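Side-chain contacts in nuclease NucT (Helicobacter pylori, PDB 6EHI), which is a nuclease with a PLD-like fold, a mixed beta-sheet flanked by alpha-helices: residues Asp18-Asn21 with Ser22-Gly26; Ser28-Arg31 with Glu32-Ile36. The protein carries 1 engineered substitution. All blocks are in the same frame, centred on the assembly; numbering follows the deposited sequence.

Interaction 1 of 2, residues Asp18-Asn21 with Ser22-Gly26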
ATOM      1  N   ASP A  18      -1.809  -1.974  17.343  1.00 21.62           N
ATOM      2  CA  ASP A  18      -1.721  -3.411  17.009  1.00 21.35           C
ATOM      3  C   ASP A  18      -0.938  -3.622  15.710  1.00 20.76           C
ATOM      4  O   ASP A  18      -0.231  -4.639  15.600  1.00 19.50           O
ATOM      5  CB  ASP A  18      -3.091  -4.080  16.846  1.00 24.76           C
ATOM      6  CG  ASP A  18      -3.848  -4.230  18.133  1.00 30.55           C
ATOM      7  OD1 ASP A  18      -3.226  -3.998  19.227  1.00 29.20           O
ATOM      8  OD2 ASP A  18      -5.071  -4.568  18.009  1.00 32.85           O
ATOM      9  N   ALA A  19      -1.158  -2.724  14.730  1.00 18.46           N
ATOM     10  CA  ALA A  19      -0.404  -2.764  13.451  1.00 18.36           C
ATOM     11  C   ALA A  19       1.101  -2.610  13.652  1.00 17.32           C
ATOM     12  O   ALA A  19       1.908  -3.453  13.165  1.00 17.72           O
ATOM     13  CB  ALA A  19      -0.932  -1.740  12.494  1.00 17.91           C
ATOM     14  N   LEU A  20       1.485  -1.565  14.382  1.00 18.08           N
ATOM     15  CA  LEU A  20       2.899  -1.318  14.636  1.00 18.20           C
ATOM     16  C   LEU A  20       3.478  -2.493  15.360  1.00 19.32           C
ATOM     17  O   LEU A  20       4.528  -3.056  14.905  1.00 19.60           O
ATOM     18  CB  LEU A  20       3.128  -0.002  15.354  1.00 17.59           C
ATOM     19  CG  LEU A  20       4.541   0.427  15.599  1.00 19.34           C
ATOM     20  CD1 LEU A  20       5.305   0.493  14.289  1.00 20.45           C
ATOM     21  CD2 LEU A  20       4.582   1.756  16.342  1.00 18.66           C
ATOM     22  N   ASN A  21       2.801  -2.913  16.426  1.00 18.95           N
ATOM     23  CA  ASN A  21       3.315  -3.971  17.274  1.00 21.69           C
ATOM     24  C   ASN A  21       3.451  -5.266  16.459  1.00 21.25           C
ATOM     25  O   ASN A  21       4.409  -5.999  16.671  1.00 21.06           O
ATOM     26  CB  ASN A  21       2.400  -4.196  18.556  1.00 23.32           C
ATOM     27  CG  ASN A  21       2.448  -3.052  19.592  1.00 28.60           C
ATOM     28  OD1 ASN A  21       3.342  -2.230  19.631  1.00 32.18           O
ATOM     29  ND2 ASN A  21       1.437  -3.018  20.457  1.00 30.94           N
ATOM     30  N   SER A  22       2.540  -5.569  15.519  1.00 19.82           N
ATOM     31  CA  SER A  22       2.634  -6.762  14.683  1.00 18.37           C
ATOM     32  C   SER A  22       3.916  -6.725  13.842  1.00 17.88           C
ATOM     33  O   SER A  22       4.604  -7.732  13.650  1.00 21.32           O
ATOM     34  CB  SER A  22       1.441  -6.893  13.733  1.00 17.66           C
ATOM     35  OG  SER A  22       1.451  -8.082  12.932  1.00 18.22           O
ATOM     36  N   LEU A  23       4.131  -5.592  13.212  1.00 18.18           N
ATOM     37  CA  LEU A  23       5.248  -5.408  12.289  1.00 15.31           C
ATOM     38  C   LEU A  23       6.555  -5.498  13.096  1.00 17.89           C
ATOM     39  O   LEU A  23       7.489  -6.146  12.695  1.00 18.79           O
ATOM     40  CB  LEU A  23       5.167  -4.011  11.628  1.00 16.39           C
ATOM     41  CG  LEU A  23       6.320  -3.663  10.674  1.00 16.13           C
ATOM     42  CD1 LEU A  23       6.385  -4.737   9.611  1.00 16.85           C
ATOM     43  CD2 LEU A  23       6.124  -2.293  10.061  1.00 19.08           C
ATOM     44  N   ILE A  24       6.620  -4.750  14.186  1.00 18.58           N
ATOM     45  CA  ILE A  24       7.808  -4.715  15.034  1.00 20.00           C
ATOM     46  C   ILE A  24       8.102  -6.084  15.573  1.00 20.37           C
ATOM     47  O   ILE A  24       9.248  -6.502  15.503  1.00 20.48           O
ATOM     48  CB  ILE A  24       7.712  -3.628  16.081  1.00 20.40           C
ATOM     49  CG1 ILE A  24       8.092  -2.365  15.361  1.00 23.76           C
ATOM     50  CG2 ILE A  24       8.678  -3.852  17.252  1.00 21.05           C
ATOM     51  CD1 ILE A  24       8.008  -1.120  16.153  1.00 28.81           C
ATOM     52  N   SER A  25       7.075  -6.778  16.041  1.00 21.41           N
ATOM     53  CA  SER A  25       7.263  -8.144  16.508  1.00 22.08           C
ATOM     54  C   SER A  25       7.707  -9.126  15.400  1.00 21.16           C
ATOM     55  O   SER A  25       8.581  -9.979  15.592  1.00 23.93           O
ATOM     56  CB  SER A  25       6.024  -8.622  17.230  1.00 26.02           C
ATOM     57  OG  SER A  25       6.104  -9.988  17.468  1.00 30.32           O
ATOM     58  N   GLY A  26       7.152  -8.979  14.206  1.00 19.92           N
ATOM     59  CA  GLY A  26       7.524  -9.809  13.080  1.00 17.76           C
ATOM     60  C   GLY A  26       8.997  -9.652  12.749  1.00 19.24           C
ATOM     61  O   GLY A  26       9.677 -10.593  12.395  1.00 21.41           O
TER

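Interaction 2 of 2, residues Ser28-Arg31 with Glu32-Ile36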
ATOM      1  N   SER A  28      11.436  -8.322  14.791  1.00 21.65           N
ATOM      2  CA  SER A  28      12.168  -8.604  16.015  1.00 22.82           C
ATOM      3  C   SER A  28      12.358 -10.052  16.261  1.00 25.15           C
ATOM      4  O   SER A  28      13.474 -10.450  16.586  1.00 23.28           O
ATOM      5  CB  SER A  28      11.498  -7.963  17.174  1.00 24.52           C
ATOM      6  OG  SER A  28      11.710  -6.616  17.002  1.00 26.38           O
ATOM      7  N   SER A  29      11.332 -10.858  16.001  1.00 24.33           N
ATOM      8  CA  SER A  29      11.439 -12.275  16.232  1.00 25.16           C
ATOM      9  C   SER A  29      11.961 -13.098  15.028  1.00 24.44           C
ATOM     10  O   SER A  29      11.922 -14.317  15.074  1.00 22.06           O
ATOM     11  CB  SER A  29      10.094 -12.800  16.763  1.00 27.41           C
ATOM     12  OG  SER A  29       9.729 -12.082  17.966  1.00 32.99           O
ATOM     13  N   ALA A  30      12.367 -12.487  13.908  1.00 22.28           N
ATOM     14  CA  ALA A  30      12.961 -13.229  12.800  1.00 20.20           C
ATOM     15  C   ALA A  30      14.136 -14.086  13.283  1.00 24.50           C
ATOM     16  O   ALA A  30      14.899 -13.719  14.165  1.00 25.37           O
ATOM     17  CB  ALA A  30      13.447 -12.354  11.650  1.00 19.71           C
ATOM     18  N   ARG A  31      14.202 -15.258  12.723  1.00 23.84           N
ATOM     19  CA  ARG A  31      15.233 -16.234  13.076  1.00 27.66           C
ATOM     20  C   ARG A  31      16.283 -16.379  11.996  1.00 28.05           C
ATOM     21  O   ARG A  31      17.334 -16.945  12.281  1.00 30.94           O
ATOM     22  CB  ARG A  31      14.600 -17.623  13.300  1.00 28.47           C
ATOM     23  CG  ARG A  31      13.414 -17.588  14.228  1.00 31.88           C
ATOM     24  CD  ARG A  31      12.899 -18.983  14.553  1.00 32.58           C
ATOM     25  NE  ARG A  31      11.913 -18.863  15.634  1.00 34.89           N
ATOM     26  CZ  ARG A  31      11.257 -19.888  16.200  1.00 33.70           C
ATOM     27  NH1 ARG A  31      11.460 -21.156  15.823  1.00 32.30           N
ATOM     28  NH2 ARG A  31      10.380 -19.623  17.171  1.00 36.75           N
ATOM     29  N   GLU A  32      16.005 -15.911  10.763  1.00 26.84           N
ATOM     30  CA  GLU A  32      16.912 -16.047   9.602  1.00 27.43           C
ATOM     31  C   GLU A  32      17.177 -14.808   8.779  1.00 24.73           C
ATOM     32  O   GLU A  32      18.338 -14.471   8.492  1.00 25.41           O
ATOM     33  CB  GLU A  32      16.325 -17.076   8.612  1.00 29.26           C
ATOM     34  CG  GLU A  32      16.142 -18.465   9.232  1.00 39.91           C
ATOM     35  CD  GLU A  32      17.468 -19.110   9.583  1.00 45.32           C
ATOM     36  OE1 GLU A  32      18.431 -18.889   8.811  1.00 54.99           O
ATOM     37  OE2 GLU A  32      17.547 -19.846  10.596  1.00 55.08           O
ATOM     38  N   SER A  33      16.096 -14.188   8.307  1.00 22.78           N
ATOM     39  CA  SER A  33      16.238 -13.103   7.363  1.00 20.63           C
ATOM     40  C   SER A  33      15.076 -12.127   7.371  1.00 17.99           C
ATOM     41  O   SER A  33      13.929 -12.443   7.767  1.00 17.14           O
ATOM     42  CB  SER A  33      16.371 -13.604   5.935  1.00 20.95           C
ATOM     43  OG  SER A  33      15.226 -14.287   5.511  1.00 23.19           O
ATOM     44  N   VAL A  34      15.430 -10.904   6.977  1.00 19.00           N
ATOM     45  CA  VAL A  34      14.442  -9.827   6.884  1.00 17.08           C
ATOM     46  C   VAL A  34      14.727  -9.101   5.598  1.00 16.56           C
ATOM     47  O   VAL A  34      15.841  -8.587   5.376  1.00 16.74           O
ATOM     48  CB  VAL A  34      14.475  -8.870   8.099  1.00 15.72           C
ATOM     49  CG1 VAL A  34      13.538  -7.703   7.865  1.00 18.39           C
ATOM     50  CG2 VAL A  34      14.096  -9.561   9.383  1.00 16.57           C
ATOM     51  N   LYS A  35      13.729  -9.107   4.705  1.00 15.15           N
ATOM     52  CA  LYS A  35      13.821  -8.504   3.431  1.00 16.65           C
ATOM     53  C   LYS A  35      12.790  -7.411   3.319  1.00 15.93           C
ATOM     54  O   LYS A  35      11.585  -7.650   3.494  1.00 17.37           O
ATOM     55  CB  LYS A  35      13.631  -9.549   2.332  1.00 17.59           C
ATOM     56  CG  LYS A  35      14.785 -10.627   2.258  1.00 19.50           C
ATOM     57  CD  LYS A  35      14.468 -11.761   1.280  1.00 23.37           C
ATOM     58  CE  LYS A  35      15.521 -12.838   1.333  1.00 25.10           C
ATOM     59  NZ  LYS A  35      16.724 -12.342   0.604  1.00 28.93           N
ATOM     60  N   ILE A  36      13.242  -6.177   3.021  1.00 14.31           N
ATOM     61  CA  ILE A  36      12.308  -5.041   3.085  1.00 13.55           C
ATOM     62  C   ILE A  36      12.451  -4.219   1.842  1.00 11.99           C
ATOM     63  O   ILE A  36      13.578  -3.976   1.355  1.00 13.13           O
ATOM     64  CB  ILE A  36      12.622  -4.124   4.279  1.00 13.44           C
ATOM     65  CG1 ILE A  36      12.391  -4.860   5.584  1.00 14.17           C
ATOM     66  CG2 ILE A  36      11.876  -2.773   4.247  1.00 14.47           C
ATOM     67  CD1 ILE A  36      13.177  -4.368   6.826  1.00 16.33           C
TER

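Interaction 1 of 2, residues Asp18-Asn21 with Ser22-Gly26
Leu20 and Ile24, one helical turn apart, supply the apolar side-chain contact within Asp18-Gly26. Their side chains cross obliquely, and CD1 of Leu20 lies 3.7 Å from CD1 of Ile24, which also meets CG of Leu20. Leu20 directs CG away from its own amide nitrogen (chi1 -176°), whereas the CG1 arm of Ile24 lies beside its backbone N, passing over the Leu20 carbonyl oxygen before its terminal methyl reaches the leucine. Beneath this pair runs the straightest of the four backbone bonds that join 18-21 to 22-26, Ile24 N to Leu20 O at 2.8 Å, almost linear at the hydrogen (174°). Leu23 extends this apolar side, its CB resting 3.5 Å from Leu20 O, and Leu20, Leu23 and Ile24 all pack on Ile46 of helix 44-54. Ala19 and Leu23 are buried, and both touch Phe129 of helix 126-130.

Asp18, Asn21 and Ser25 make up the looser, solvent-exposed side. Here the contact is carried by the main chain: Ser25 N donates to Asn21 O over 2.8 Å and Ser22 N to Asp18 O over 2.9 Å. CB of Ser25 lies close to the same Asn21 oxygen, at 3.1 Å. Such a division between an apolar and a polar face, on a backbone held by bonds from N-H of residue i+4 to C=O of residue i, is characteristic of an amphipathic alpha-helix packed against the body of an alpha/beta domain.

Interaction 2 of 2, residues Ser28-Arg31 with Glu32-Ile36
The turn that leads from helix 16-28 into strand 33-38, a helix-to-strand connection of this alpha/beta domain, is closed on its inner side by Ala30 and Val34. The CB methyl of Ala30 points toward the strand and meets CG2 of Val34 at 3.7 Å. Val34 offers this branch because CG1 stands opposite its own backbone N (chi1 174°), which leaves CG2 next to that nitrogen and directed back at the alanine. The same Ala30 CB also lies 3.9 Å from the carbonyl oxygen of Ser33, so the small side chain fits against both the main chain and a methyl of the incoming strand. Both apolar residues are buried.

Arg31 and Glu32, by contrast, are exposed. The arginine chain runs extended from CG to NE and leads away from the strand, while the glutamate bends at its second torsion (chi2 -66°), which brings its CD back to 3.5 Å from Arg31 O. No hydrogen bond joins 28-31 to 32-36; polar support comes from outside. The carboxylate of Asp113 accepts from the amides of Arg31, Glu32 and Ser33, and Arg56 NH1 binds the carbonyls of Ser28 and Ala30. Ala30 and Val34 both rest on Ile112 of strand 108-112, and beyond the turn strand 33-38 runs between that antiparallel neighbour and parallel strand 59-65.

In the fold
Interactions 1 and 2 follow in series along the chain, their centres about 13 Å apart. Interaction 1 spans much of helix 16-28; interaction 2 takes the chain from the end of that helix into strand 33-38. Near neighbours in sequence, their segments are joined by a hydrogen bond between Ser28 OG and Ile24 O, and weakly by one between Ser29 OG and Ser25 O. Helix 44-54 backs both contacts, and on the side of interaction 2 its Ala49 touches Ser28 and its Ile50 touches Ile36. An acetate ion, probably from the crystallisation liquor, lies about 5 Å from the side chain of Leu23 in interaction 1.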